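Long-range contact in beta-L-arabinobiosidase (Bacteroides thetaiotaomicron, PDB 5MQR), which probably hydrolyses glycosidic bonds in plant pectin, releasing beta-L-arabinobiose, and may also have exo-alpha-sialidase activity: residues F668-H682 against Y1015-L1029. Residues are numbered along the deposited sequence; the frame is centred on the assembly and turned at random.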
# COMPACT_ATOMS: atom_id res chain seq x y z
N PHE A 668 -2.81 -21.35 5.31
CA PHE A 668 -1.45 -20.81 5.39
C PHE A 668 -1.31 -19.69 6.42
O PHE A 668 -0.34 -19.64 7.20
CB PHE A 668 -1.01 -20.26 4.03
CG PHE A 668 -0.39 -21.26 3.11
CD1 PHE A 668 -1.18 -22.03 2.25
CD2 PHE A 668 0.98 -21.41 3.06
CE1 PHE A 668 -0.60 -22.94 1.37
CE2 PHE A 668 1.57 -22.32 2.18
CZ PHE A 668 0.78 -23.08 1.33
N GLU A 669 -2.28 -18.78 6.39
CA GLU A 669 -2.28 -17.66 7.29
C GLU A 669 -2.43 -18.14 8.73
O GLU A 669 -1.65 -17.75 9.58
CB GLU A 669 -3.38 -16.65 6.93
CG GLU A 669 -3.28 -15.35 7.73
CD GLU A 669 -4.33 -14.33 7.34
OE1 GLU A 669 -4.15 -13.68 6.29
OE2 GLU A 669 -5.34 -14.19 8.09
N GLU A 670 -3.41 -19.00 8.98
CA GLU A 670 -3.66 -19.53 10.31
C GLU A 670 -2.44 -20.27 10.84
O GLU A 670 -2.12 -20.14 12.01
CB GLU A 670 -4.86 -20.48 10.31
CG GLU A 670 -5.18 -21.08 11.66
CD GLU A 670 -6.42 -21.95 11.64
OE1 GLU A 670 -6.48 -22.94 10.87
OE2 GLU A 670 -7.34 -21.66 12.41
N MSE A 671 -1.77 -21.03 9.98
CA MSE A 671 -0.60 -21.84 10.40
C MSE A 671 0.56 -20.96 10.73
O MSE A 671 1.34 -21.27 11.61
CB MSE A 671 -0.19 -22.86 9.34
CG MSE A 671 0.73 -23.96 9.85
SE MSE A 671 -0.09 -24.95 11.36
CE MSE A 671 -1.81 -25.41 10.51
N TYR A 672 0.70 -19.84 10.00
CA TYR A 672 1.70 -18.85 10.29
C TYR A 672 1.59 -18.42 11.74
O TYR A 672 2.55 -18.48 12.50
CB TYR A 672 1.55 -17.64 9.36
CG TYR A 672 2.62 -16.63 9.60
CD1 TYR A 672 3.85 -16.73 8.98
CD2 TYR A 672 2.43 -15.58 10.49
CE1 TYR A 672 4.85 -15.81 9.23
CE2 TYR A 672 3.42 -14.65 10.75
CZ TYR A 672 4.63 -14.78 10.11
OH TYR A 672 5.64 -13.88 10.41
N TYR A 673 0.40 -18.00 12.12
CA TYR A 673 0.19 -17.50 13.48
C TYR A 673 0.25 -18.63 14.49
O TYR A 673 0.85 -18.45 15.56
CB TYR A 673 -1.09 -16.64 13.57
CG TYR A 673 -0.89 -15.36 12.81
CD1 TYR A 673 -0.13 -14.32 13.36
CD2 TYR A 673 -1.35 -15.22 11.50
CE1 TYR A 673 0.11 -13.16 12.62
CE2 TYR A 673 -1.11 -14.08 10.76
CZ TYR A 673 -0.38 -13.06 11.31
OH TYR A 673 -0.15 -11.94 10.56
N TYR A 674 -0.31 -19.79 14.16
CA TYR A 674 -0.28 -20.90 15.10
C TYR A 674 1.15 -21.31 15.50
O TYR A 674 1.42 -21.55 16.66
CB TYR A 674 -1.03 -22.12 14.55
CG TYR A 674 -0.88 -23.36 15.43
CD1 TYR A 674 -1.58 -23.46 16.62
CD2 TYR A 674 -0.01 -24.37 15.10
CE1 TYR A 674 -1.44 -24.56 17.45
CE2 TYR A 674 0.15 -25.49 15.92
CZ TYR A 674 -0.56 -25.58 17.09
OH TYR A 674 -0.43 -26.68 17.89
N ARG A 675 2.04 -21.39 14.53
CA ARG A 675 3.38 -21.91 14.80
C ARG A 675 4.19 -20.92 15.63
O ARG A 675 5.02 -21.34 16.44
CB ARG A 675 4.11 -22.28 13.51
CG ARG A 675 3.58 -23.58 12.88
CD ARG A 675 3.85 -24.81 13.74
NE ARG A 675 5.27 -24.99 13.95
CZ ARG A 675 6.05 -25.86 13.31
NH1 ARG A 675 5.57 -26.73 12.41
NH2 ARG A 675 7.35 -25.86 13.59
N TRP A 676 3.92 -19.62 15.47
CA TRP A 676 4.53 -18.66 16.39
C TRP A 676 3.98 -18.83 17.82
O TRP A 676 4.74 -18.80 18.77
CB TRP A 676 4.35 -17.22 15.94
CG TRP A 676 5.21 -16.80 14.83
CD1 TRP A 676 4.79 -16.20 13.68
CD2 TRP A 676 6.63 -16.89 14.74
NE1 TRP A 676 5.86 -15.92 12.87
CE2 TRP A 676 7.00 -16.33 13.48
CE3 TRP A 676 7.62 -17.41 15.56
CZ2 TRP A 676 8.32 -16.28 13.04
CZ3 TRP A 676 8.94 -17.35 15.14
CH2 TRP A 676 9.28 -16.78 13.89
N TRP A 677 2.66 -18.99 17.94
CA TRP A 677 1.98 -19.15 19.21
C TRP A 677 2.44 -20.43 19.92
O TRP A 677 2.55 -20.48 21.15
CB TRP A 677 0.46 -19.20 18.95
CG TRP A 677 -0.43 -19.43 20.14
CD1 TRP A 677 -0.94 -18.49 20.99
CD2 TRP A 677 -0.98 -20.67 20.55
NE1 TRP A 677 -1.76 -19.08 21.92
CE2 TRP A 677 -1.80 -20.42 21.67
CE3 TRP A 677 -0.84 -21.98 20.09
CZ2 TRP A 677 -2.47 -21.44 22.34
CZ3 TRP A 677 -1.52 -22.99 20.76
CH2 TRP A 677 -2.33 -22.71 21.86
N SER A 678 2.69 -21.45 19.13
CA SER A 678 3.19 -22.69 19.62
C SER A 678 4.63 -22.58 20.09
O SER A 678 4.94 -22.94 21.21
CB SER A 678 3.11 -23.74 18.52
OG SER A 678 3.27 -24.97 19.17
N LEU A 679 5.51 -22.09 19.21
CA LEU A 679 6.93 -21.91 19.53
C LEU A 679 7.11 -21.15 20.83
O LEU A 679 7.94 -21.50 21.65
CB LEU A 679 7.66 -21.16 18.42
CG LEU A 679 9.14 -20.89 18.66
CD1 LEU A 679 9.94 -22.18 18.51
CD2 LEU A 679 9.66 -19.83 17.74
N ARG A 680 6.30 -20.11 21.03
CA ARG A 680 6.41 -19.27 22.21
C ARG A 680 6.26 -20.05 23.54
O ARG A 680 6.89 -19.67 24.54
CB ARG A 680 5.49 -18.03 22.09
CG ARG A 680 4.65 -17.67 23.31
CD ARG A 680 3.42 -18.54 23.20
NE ARG A 680 2.84 -18.84 24.44
CZ ARG A 680 1.69 -19.47 24.58
NH1 ARG A 680 0.94 -19.88 23.54
NH2 ARG A 680 1.28 -19.68 25.82
N LYS A 681 5.50 -21.14 23.53
CA LYS A 681 5.32 -21.98 24.71
C LYS A 681 6.63 -22.55 25.20
O LYS A 681 6.75 -22.91 26.38
CB LYS A 681 4.37 -23.14 24.44
CG LYS A 681 2.91 -22.75 24.22
CD LYS A 681 2.10 -23.96 23.75
CE LYS A 681 0.60 -23.67 23.72
NZ LYS A 681 0.01 -23.57 25.09
N HIS A 682 7.62 -22.65 24.30
CA HIS A 682 8.88 -23.30 24.59
C HIS A 682 9.95 -22.40 25.16
O HIS A 682 11.02 -22.87 25.54
CB HIS A 682 9.39 -24.06 23.36
CG HIS A 682 8.50 -25.20 22.99
ND1 HIS A 682 8.67 -26.46 23.50
CD2 HIS A 682 7.40 -25.25 22.21
CE1 HIS A 682 7.73 -27.25 23.03
NE2 HIS A 682 6.93 -26.54 22.26
N TYR A 1015 2.08 -29.53 20.72
CA TYR A 1015 2.94 -28.35 20.58
C TYR A 1015 4.42 -28.71 20.43
O TYR A 1015 5.28 -27.97 20.91
CB TYR A 1015 2.74 -27.36 21.76
CG TYR A 1015 1.28 -27.16 22.15
CD1 TYR A 1015 0.35 -26.67 21.23
CD2 TYR A 1015 0.83 -27.48 23.42
CE1 TYR A 1015 -0.98 -26.52 21.56
CE2 TYR A 1015 -0.50 -27.32 23.76
CZ TYR A 1015 -1.41 -26.84 22.82
OH TYR A 1015 -2.72 -26.69 23.19
N TYR A 1016 4.73 -29.81 19.74
CA TYR A 1016 6.10 -30.25 19.59
C TYR A 1016 6.95 -29.22 18.82
O TYR A 1016 6.54 -28.65 17.81
CB TYR A 1016 6.12 -31.61 18.89
CG TYR A 1016 7.36 -32.46 19.08
CD1 TYR A 1016 7.91 -32.68 20.36
CD2 TYR A 1016 7.95 -33.10 17.99
CE1 TYR A 1016 9.02 -33.47 20.51
CE2 TYR A 1016 9.05 -33.91 18.16
CZ TYR A 1016 9.59 -34.07 19.42
OH TYR A 1016 10.71 -34.86 19.59
N ASN A 1017 8.15 -28.99 19.33
CA ASN A 1017 9.05 -27.99 18.79
C ASN A 1017 10.33 -28.66 18.33
O ASN A 1017 11.32 -28.72 19.06
CB ASN A 1017 9.33 -26.93 19.86
CG ASN A 1017 10.23 -25.83 19.35
OD1 ASN A 1017 10.26 -25.55 18.13
ND2 ASN A 1017 11.01 -25.23 20.25
N HIS A 1018 10.28 -29.14 17.09
CA HIS A 1018 11.23 -30.09 16.56
C HIS A 1018 11.35 -29.91 15.05
O HIS A 1018 11.66 -30.84 14.32
CB HIS A 1018 10.66 -31.48 16.89
CG HIS A 1018 11.59 -32.62 16.72
ND1 HIS A 1018 11.31 -33.66 15.86
CD2 HIS A 1018 12.74 -32.96 17.36
CE1 HIS A 1018 12.27 -34.57 15.95
NE2 HIS A 1018 13.15 -34.17 16.85
N SER A 1019 11.13 -28.69 14.59
CA SER A 1019 11.01 -28.41 13.17
C SER A 1019 10.93 -26.91 12.98
O SER A 1019 10.74 -26.15 13.94
CB SER A 1019 9.71 -29.02 12.58
OG SER A 1019 8.55 -28.44 13.17
N THR A 1020 11.06 -26.49 11.73
CA THR A 1020 10.74 -25.12 11.34
C THR A 1020 9.44 -25.14 10.53
O THR A 1020 9.00 -26.19 10.04
CB THR A 1020 11.88 -24.44 10.56
OG1 THR A 1020 12.09 -25.09 9.30
CG2 THR A 1020 13.20 -24.43 11.36
N PHE A 1021 8.85 -23.96 10.45
CA PHE A 1021 7.71 -23.68 9.59
C PHE A 1021 7.76 -22.25 9.07
O PHE A 1021 7.75 -22.00 7.88
CB PHE A 1021 6.35 -23.94 10.27
CG PHE A 1021 5.21 -23.64 9.38
CD1 PHE A 1021 4.88 -24.52 8.36
CD2 PHE A 1021 4.55 -22.43 9.46
CE1 PHE A 1021 3.87 -24.24 7.46
CE2 PHE A 1021 3.52 -22.14 8.56
CZ PHE A 1021 3.19 -23.05 7.56
N ASN A 1022 7.76 -21.30 9.98
CA ASN A 1022 7.78 -19.92 9.60
C ASN A 1022 9.10 -19.48 9.00
O ASN A 1022 9.13 -18.51 8.22
CB ASN A 1022 7.37 -19.08 10.79
CG ASN A 1022 5.87 -19.13 11.03
OD1 ASN A 1022 5.08 -19.25 10.08
ND2 ASN A 1022 5.46 -18.97 12.28
N ASP A 1023 10.18 -20.19 9.29
CA ASP A 1023 11.41 -19.92 8.59
C ASP A 1023 11.26 -20.25 7.12
O ASP A 1023 11.84 -19.59 6.27
CB ASP A 1023 12.59 -20.69 9.15
CG ASP A 1023 13.88 -20.33 8.44
OD1 ASP A 1023 14.22 -19.12 8.37
OD2 ASP A 1023 14.50 -21.25 7.89
N LEU A 1024 10.48 -21.29 6.85
CA LEU A 1024 10.20 -21.73 5.47
C LEU A 1024 9.27 -20.74 4.79
O LEU A 1024 9.44 -20.43 3.61
CB LEU A 1024 9.54 -23.12 5.44
CG LEU A 1024 10.17 -24.22 6.29
CD1 LEU A 1024 9.29 -25.46 6.24
CD2 LEU A 1024 11.59 -24.55 5.81
N MSE A 1025 8.28 -20.25 5.53
CA MSE A 1025 7.36 -19.24 5.01
C MSE A 1025 8.12 -17.99 4.59
O MSE A 1025 7.94 -17.50 3.49
CB MSE A 1025 6.28 -18.89 6.03
CG MSE A 1025 5.35 -20.03 6.41
SE MSE A 1025 4.06 -20.34 4.95
CE MSE A 1025 2.96 -18.76 5.41
N ILE A 1026 9.01 -17.53 5.45
CA ILE A 1026 9.74 -16.29 5.26
C ILE A 1026 10.84 -16.40 4.20
O ILE A 1026 10.99 -15.50 3.35
CB ILE A 1026 10.31 -15.80 6.59
CG1 ILE A 1026 9.17 -15.40 7.53
CG2 ILE A 1026 11.25 -14.60 6.40
CD1 ILE A 1026 9.58 -15.21 8.98
N THR A 1027 11.62 -17.48 4.25
CA THR A 1027 12.78 -17.59 3.36
C THR A 1027 12.55 -18.35 2.07
O THR A 1027 13.36 -18.22 1.15
CB THR A 1027 14.02 -18.22 4.06
OG1 THR A 1027 13.73 -19.57 4.44
CG2 THR A 1027 14.42 -17.42 5.26
N GLY A 1028 11.49 -19.16 1.99
CA GLY A 1028 11.25 -19.99 0.83
C GLY A 1028 10.06 -19.50 0.05
O GLY A 1028 10.19 -19.04 -1.10
N LEU A 1029 8.88 -19.59 0.68
CA LEU A 1029 7.61 -19.17 0.06
C LEU A 1029 7.59 -17.68 -0.30
O LEU A 1029 7.47 -17.33 -1.45
CB LEU A 1029 6.45 -19.50 0.99
CG LEU A 1029 5.11 -19.47 0.28
CD1 LEU A 1029 4.87 -20.73 -0.53
CD2 LEU A 1029 4.02 -19.33 1.30
O HOH W 1 7.77 -24.87 16.51
O HOH W 2 5.78 -25.81 18.45
O HOH W 3 -2.83 -24.34 24.91
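H682 NE2 donates a short hydrogen bond to Y1015 O (2.6 Å), nearly along the C=O axis, while N1017 CB lies over the centre of the imidazole, 3.4 Å from NE2. Histidine suits this place because its ring has a second nitrogen, ND1, hydrogen-bonded to T693. A leucine here would probably leave Y1015 O without the imidazole N-H, T693 OG1 without its ring partner and N1017 CB without its flat face. R675, a planar group with several N-H donors and an apolar face, holds the loop's middle: NH2 bonds S1019 OG (2.9 Å) and reaches N1017 OD1 through a water, NH1 bonds Q986, and F1021 CB lies over one guanidinium face. At the helix start, the short amide of N1022 reaches a helix carbonyl, ND2 bonding Y672 O at 3.0 Å on an in-plane lone pair. That same ND2 lies over one face of the W676 indole, planes 33° apart. Loop 1015-1021 leads into helix 1022-1029, which runs at 130° to helix 668-680; both belong to the chain's helical part, consistent with the (alpha/alpha)6 barrel of six-hairpin glycosidases. K681 stretches over the Y1015 ring, CE above the centre and NZ 4.3 Å from the centroid in a cation-pi contact; W677 brings its edge to the ring in an offset T-shaped pair. Y1015 OH bonds E637. Farther along, M671 CG, anti to the backbone N (chi1 -164°), makes a CH-pi contact over F1021, 3.5 Å from CZ. Methionine's unbranched chain, here selenomethionine, also suits M1025, whose SE meets the F668 ring edge at CD2 (3.8 Å), a Met-aromatic contact; L1029 CD2 touches F668 CE2.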